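Local coordinates for protein putative cell surface hydrolase (Lactobacillus plantarum, PDB 3LP5) that is a putative cell-surface hydrolase of the alpha/beta-hydrolase superfamily, whose exact reaction and substrate are not established, at residues 30-35 / 226-231; 5-10 / 230-235. All coordinates share one frame; numbering follows the deposited sequence.

Contact 1: 30-35 / 226-231. With NA (sodium ion), chain C.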
# COMPACT_ATOMS: atom_id res chain seq x y z
N GLU A 30 4.70 -14.98 10.50
CA GLU A 30 6.02 -15.24 9.90
C GLU A 30 7.14 -14.32 10.43
O GLU A 30 8.27 -14.75 10.50
CB GLU A 30 5.99 -15.21 8.36
CG GLU A 30 5.20 -16.36 7.70
CD GLU A 30 5.83 -17.73 7.93
OE1 GLU A 30 7.00 -17.92 7.52
OE2 GLU A 30 5.16 -18.62 8.51
N THR A 31 6.84 -13.09 10.79
CA THR A 31 7.87 -12.22 11.37
C THR A 31 8.29 -12.69 12.78
O THR A 31 7.45 -12.90 13.66
CB THR A 31 7.40 -10.76 11.44
OG1 THR A 31 6.14 -10.70 12.13
CG2 THR A 31 7.26 -10.14 10.04
N PRO A 32 9.60 -12.90 13.00
CA PRO A 32 10.10 -13.35 14.30
C PRO A 32 9.78 -12.36 15.41
O PRO A 32 9.45 -12.76 16.48
CB PRO A 32 11.63 -13.47 14.08
CG PRO A 32 11.81 -13.57 12.58
CD PRO A 32 10.69 -12.67 12.04
N LYS A 33 9.90 -11.07 15.13
CA LYS A 33 9.53 -10.00 16.04
C LYS A 33 7.97 -9.95 16.29
O LYS A 33 7.18 -10.19 15.35
CB LYS A 33 9.94 -8.71 15.31
CG LYS A 33 10.48 -7.55 16.12
CD LYS A 33 12.04 -7.48 15.97
CE LYS A 33 12.78 -8.49 16.93
NZ LYS A 33 14.28 -8.59 16.74
N LYS A 34 7.52 -9.64 17.50
CA LYS A 34 6.11 -9.33 17.70
C LYS A 34 5.89 -7.88 17.22
O LYS A 34 6.61 -6.98 17.67
CB LYS A 34 5.69 -9.51 19.18
CG LYS A 34 4.19 -9.52 19.42
CD LYS A 34 3.82 -9.17 20.87
CE LYS A 34 2.54 -8.22 20.96
NZ LYS A 34 2.65 -6.73 20.48
N HIS A 35 4.96 -7.67 16.27
CA HIS A 35 4.58 -6.32 15.86
C HIS A 35 3.18 -6.04 16.41
O HIS A 35 2.27 -6.83 16.21
CB HIS A 35 4.58 -6.18 14.34
CG HIS A 35 5.91 -6.42 13.69
ND1 HIS A 35 6.80 -5.41 13.42
CD2 HIS A 35 6.48 -7.57 13.24
CE1 HIS A 35 7.88 -5.92 12.85
NE2 HIS A 35 7.71 -7.22 12.72
N LEU A 226 7.57 -11.24 0.30
CA LEU A 226 8.09 -10.03 -0.35
C LEU A 226 7.98 -8.83 0.55
O LEU A 226 8.81 -7.90 0.50
CB LEU A 226 7.36 -9.77 -1.67
CG LEU A 226 7.61 -10.84 -2.75
CD1 LEU A 226 6.61 -10.63 -3.86
CD2 LEU A 226 9.04 -10.82 -3.32
N ILE A 227 6.89 -8.79 1.32
CA ILE A 227 6.69 -7.68 2.22
C ILE A 227 7.83 -7.73 3.22
O ILE A 227 8.52 -6.70 3.44
CB ILE A 227 5.33 -7.73 2.98
CG1 ILE A 227 4.15 -7.42 2.06
CG2 ILE A 227 5.36 -6.83 4.22
CD1 ILE A 227 2.79 -7.83 2.68
N ARG A 228 8.07 -8.91 3.76
CA ARG A 228 9.24 -9.07 4.69
C ARG A 228 10.61 -8.67 4.09
O ARG A 228 11.37 -7.91 4.69
CB ARG A 228 9.28 -10.48 5.23
CG ARG A 228 8.15 -10.73 6.21
CD ARG A 228 8.17 -12.19 6.68
NE ARG A 228 9.44 -12.50 7.36
CZ ARG A 228 9.99 -13.70 7.43
NH1 ARG A 228 9.39 -14.75 6.89
NH2 ARG A 228 11.13 -13.86 8.10
N GLN A 229 10.94 -9.19 2.91
CA GLN A 229 12.19 -8.90 2.25
C GLN A 229 12.35 -7.42 1.81
O GLN A 229 13.42 -6.87 1.96
CB GLN A 229 12.36 -9.81 1.04
CG GLN A 229 13.60 -9.50 0.18
CD GLN A 229 14.02 -10.67 -0.64
OE1 GLN A 229 13.61 -11.81 -0.37
NE2 GLN A 229 14.83 -10.42 -1.64
N TYR A 230 11.32 -6.81 1.24
CA TYR A 230 11.50 -5.49 0.59
C TYR A 230 10.86 -4.38 1.41
O TYR A 230 11.42 -3.31 1.48
CB TYR A 230 10.92 -5.49 -0.84
CG TYR A 230 11.74 -6.34 -1.80
CD1 TYR A 230 13.01 -5.91 -2.26
CD2 TYR A 230 11.28 -7.58 -2.23
CE1 TYR A 230 13.76 -6.72 -3.11
CE2 TYR A 230 12.03 -8.39 -3.08
CZ TYR A 230 13.25 -7.95 -3.53
OH TYR A 230 13.96 -8.76 -4.38
N LEU A 231 9.71 -4.61 2.01
CA LEU A 231 9.06 -3.49 2.76
C LEU A 231 9.68 -3.37 4.14
O LEU A 231 10.02 -2.26 4.58
CB LEU A 231 7.53 -3.62 2.89
CG LEU A 231 6.86 -2.34 3.47
CD1 LEU A 231 7.09 -1.08 2.61
CD2 LEU A 231 5.41 -2.52 3.75
NA NA C . 5.67 -11.34 14.33
O HOH W 1 3.89 -9.98 15.10
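R228, on helix 217-231, which packs against one face of the alpha/beta-hydrolase sheet, lies across the backbone and side chains of E30, T31 and P32, where helix 17-30 gives way to the loop leading to strand 37-42. The apolar part of the contact is the shaft of the arginine: T31 CG2 sits 4.0 Å from R228 CG, and E30 CB lies 4.1 Å from R228 CD. A bend at chi3 (61°) turns the guanidinium out of the line of CB, CG and CD and brings it against the last turn of helix 17-30, at E30. There E30 O stands 3.6 Å above the guanidinium plane, over its centre, a carbonyl resting on the flat face rather than accepting an N-H from R228.

The charged part is looser. E30 OE1 and R228 NH1 are 4.0 Å apart, beyond a salt bridge, and the carboxylate and guanidinium planes are tilted by 59°. The true ionic mate of R228 is E234, just past the helix, which takes NH2. With an alanine here, E234 would probably lose its ionic mate and the E30 carbonyl and T31 methyl would lose the surface they rest on.

Metal coordination fixes the other side of T31. Its hydroxyl, held between backbone N and carbonyl carbon (chi1 53°), faces the sodium ion while the methyl faces R228, and OG1 also has a hydrogen bond with the L27 carbonyl. The G28 carbonyl and one water complete the site, the water accepting the N-H of H35. K33 O coordinates at 2.2 Å from the sodium ion. T31 itself binds twice, through OG1 at 2.3 Å and its carbonyl O at 2.5 Å from the sodium ion.

Contact 2: 5-10 / 230-235; sequences APVIMV and YLLAET
V7 spreads its two methyls over the side chains of L231 and L232, joining a central strand of the alpha/beta-hydrolase sheet to the end of helix 217-231 and the residue after it, one of the helices packed on that face. Strand 7-10 runs between 62-67 and 99-105, and V7, whose CB is directed toward the 230-235 segment, is tied through its backbone to P61 and I63. The contact is wholly apolar, a small part of the buried layer between sheet and helices.

Each branch of the valine has its own leucine. With CG1 anti to the backbone N (chi1 -177°), that methyl meets L231 CD2 tip to tip, V7 CG1 lying 3.8 Å from it. The other methyl serves L232, whose side chain crosses V7 at about a right angle. L231 continues onto Y101 and L103 of the adjoining strand 99-105, while L232 reaches L27 of helix 17-30, so the two leucines fill neighbouring parts of the same layer. The closest approach across the pair is between methyl carbons, V7 CG2 and L232 CD2, at 3.6 Å.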
# COMPACT_ATOMS: atom_id res chain seq x y z
N ALA A 5 9.17 3.63 13.92
CA ALA A 5 8.75 3.80 12.53
C ALA A 5 7.67 2.79 12.17
O ALA A 5 7.95 1.64 11.91
CB ALA A 5 9.95 3.72 11.55
N PRO A 6 6.41 3.23 12.14
CA PRO A 6 5.30 2.30 12.01
C PRO A 6 5.20 1.83 10.55
O PRO A 6 5.77 2.47 9.69
CB PRO A 6 4.11 3.13 12.43
CG PRO A 6 4.50 4.56 12.06
CD PRO A 6 5.99 4.64 12.21
N VAL A 7 4.62 0.65 10.32
CA VAL A 7 4.29 0.25 8.97
C VAL A 7 2.76 0.53 8.83
O VAL A 7 1.93 -0.17 9.46
CB VAL A 7 4.53 -1.22 8.76
CG1 VAL A 7 4.25 -1.61 7.29
CG2 VAL A 7 5.93 -1.57 9.15
N ILE A 8 2.38 1.53 8.04
CA ILE A 8 0.96 1.92 7.89
C ILE A 8 0.29 1.25 6.67
O ILE A 8 0.80 1.36 5.59
CB ILE A 8 0.81 3.46 7.85
CG1 ILE A 8 1.55 4.05 9.08
CG2 ILE A 8 -0.68 3.86 7.86
CD1 ILE A 8 1.74 5.63 9.13
N MET A 9 -0.78 0.47 6.89
CA MET A 9 -1.33 -0.41 5.85
C MET A 9 -2.75 0.01 5.55
O MET A 9 -3.57 0.23 6.47
CB MET A 9 -1.32 -1.88 6.30
CG MET A 9 0.10 -2.40 6.91
SD MET A 9 -0.03 -4.08 7.67
CE MET A 9 -0.30 -3.55 9.34
N VAL A 10 -3.07 0.11 4.26
CA VAL A 10 -4.37 0.62 3.80
C VAL A 10 -4.91 -0.36 2.80
O VAL A 10 -4.28 -0.64 1.77
CB VAL A 10 -4.26 2.00 3.08
CG1 VAL A 10 -5.65 2.46 2.57
CG2 VAL A 10 -3.69 3.07 4.04
N TYR A 230 11.32 -6.81 1.24
CA TYR A 230 11.50 -5.49 0.59
C TYR A 230 10.86 -4.38 1.41
O TYR A 230 11.42 -3.31 1.48
CB TYR A 230 10.92 -5.49 -0.84
CG TYR A 230 11.74 -6.34 -1.80
CD1 TYR A 230 13.01 -5.91 -2.26
CD2 TYR A 230 11.28 -7.58 -2.23
CE1 TYR A 230 13.76 -6.72 -3.11
CE2 TYR A 230 12.03 -8.39 -3.08
CZ TYR A 230 13.25 -7.95 -3.53
OH TYR A 230 13.96 -8.76 -4.38
N LEU A 231 9.71 -4.61 2.01
CA LEU A 231 9.06 -3.49 2.76
C LEU A 231 9.68 -3.37 4.14
O LEU A 231 10.02 -2.26 4.58
CB LEU A 231 7.53 -3.62 2.89
CG LEU A 231 6.86 -2.34 3.47
CD1 LEU A 231 7.09 -1.08 2.61
CD2 LEU A 231 5.41 -2.52 3.75
N LEU A 232 9.81 -4.51 4.82
CA LEU A 232 10.39 -4.55 6.16
C LEU A 232 11.91 -4.66 6.15
O LEU A 232 12.54 -4.48 7.17
CB LEU A 232 9.80 -5.71 6.98
CG LEU A 232 8.28 -5.66 7.13
CD1 LEU A 232 7.71 -6.86 7.96
CD2 LEU A 232 7.79 -4.36 7.73
N ALA A 233 12.49 -4.99 4.99
CA ALA A 233 13.94 -5.16 4.85
C ALA A 233 14.55 -6.13 5.90
O ALA A 233 15.60 -5.91 6.46
CB ALA A 233 14.68 -3.79 4.84
N GLU A 234 13.85 -7.24 6.12
CA GLU A 234 14.29 -8.25 7.06
C GLU A 234 15.34 -9.11 6.37
O GLU A 234 15.29 -9.30 5.16
CB GLU A 234 13.08 -9.11 7.36
CG GLU A 234 13.10 -9.75 8.66
CD GLU A 234 11.73 -10.34 9.01
OE1 GLU A 234 11.71 -11.39 9.68
OE2 GLU A 234 10.71 -9.76 8.62
N THR A 235 16.31 -9.63 7.11
CA THR A 235 17.30 -10.52 6.50
C THR A 235 16.61 -11.89 6.26
O THR A 235 15.97 -12.41 7.16
CB THR A 235 18.57 -10.60 7.38
OG1 THR A 235 18.14 -10.76 8.73
CG2 THR A 235 19.36 -9.28 7.34

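In the fold
From the N terminus the chain first lays down strand 7-10, in the first segment of contact 2, then the end of helix 17-30 with the loop after it, the first segment of contact 1. Both are closed by helix 217-231 and the residues just after it, with 190 residues between the segments of contact 1 and 219 between those of contact 2. Contact 1 lies within the longer closure of contact 2; the two overlap at Y230 and L231 and do not cross. Their centres are about 7 Å apart. Contact 2 reaches inward to the sheet, contact 1 outward to the sodium-binding loop. E234, in the second segment of contact 2, also touches T31 and P32 of contact 1.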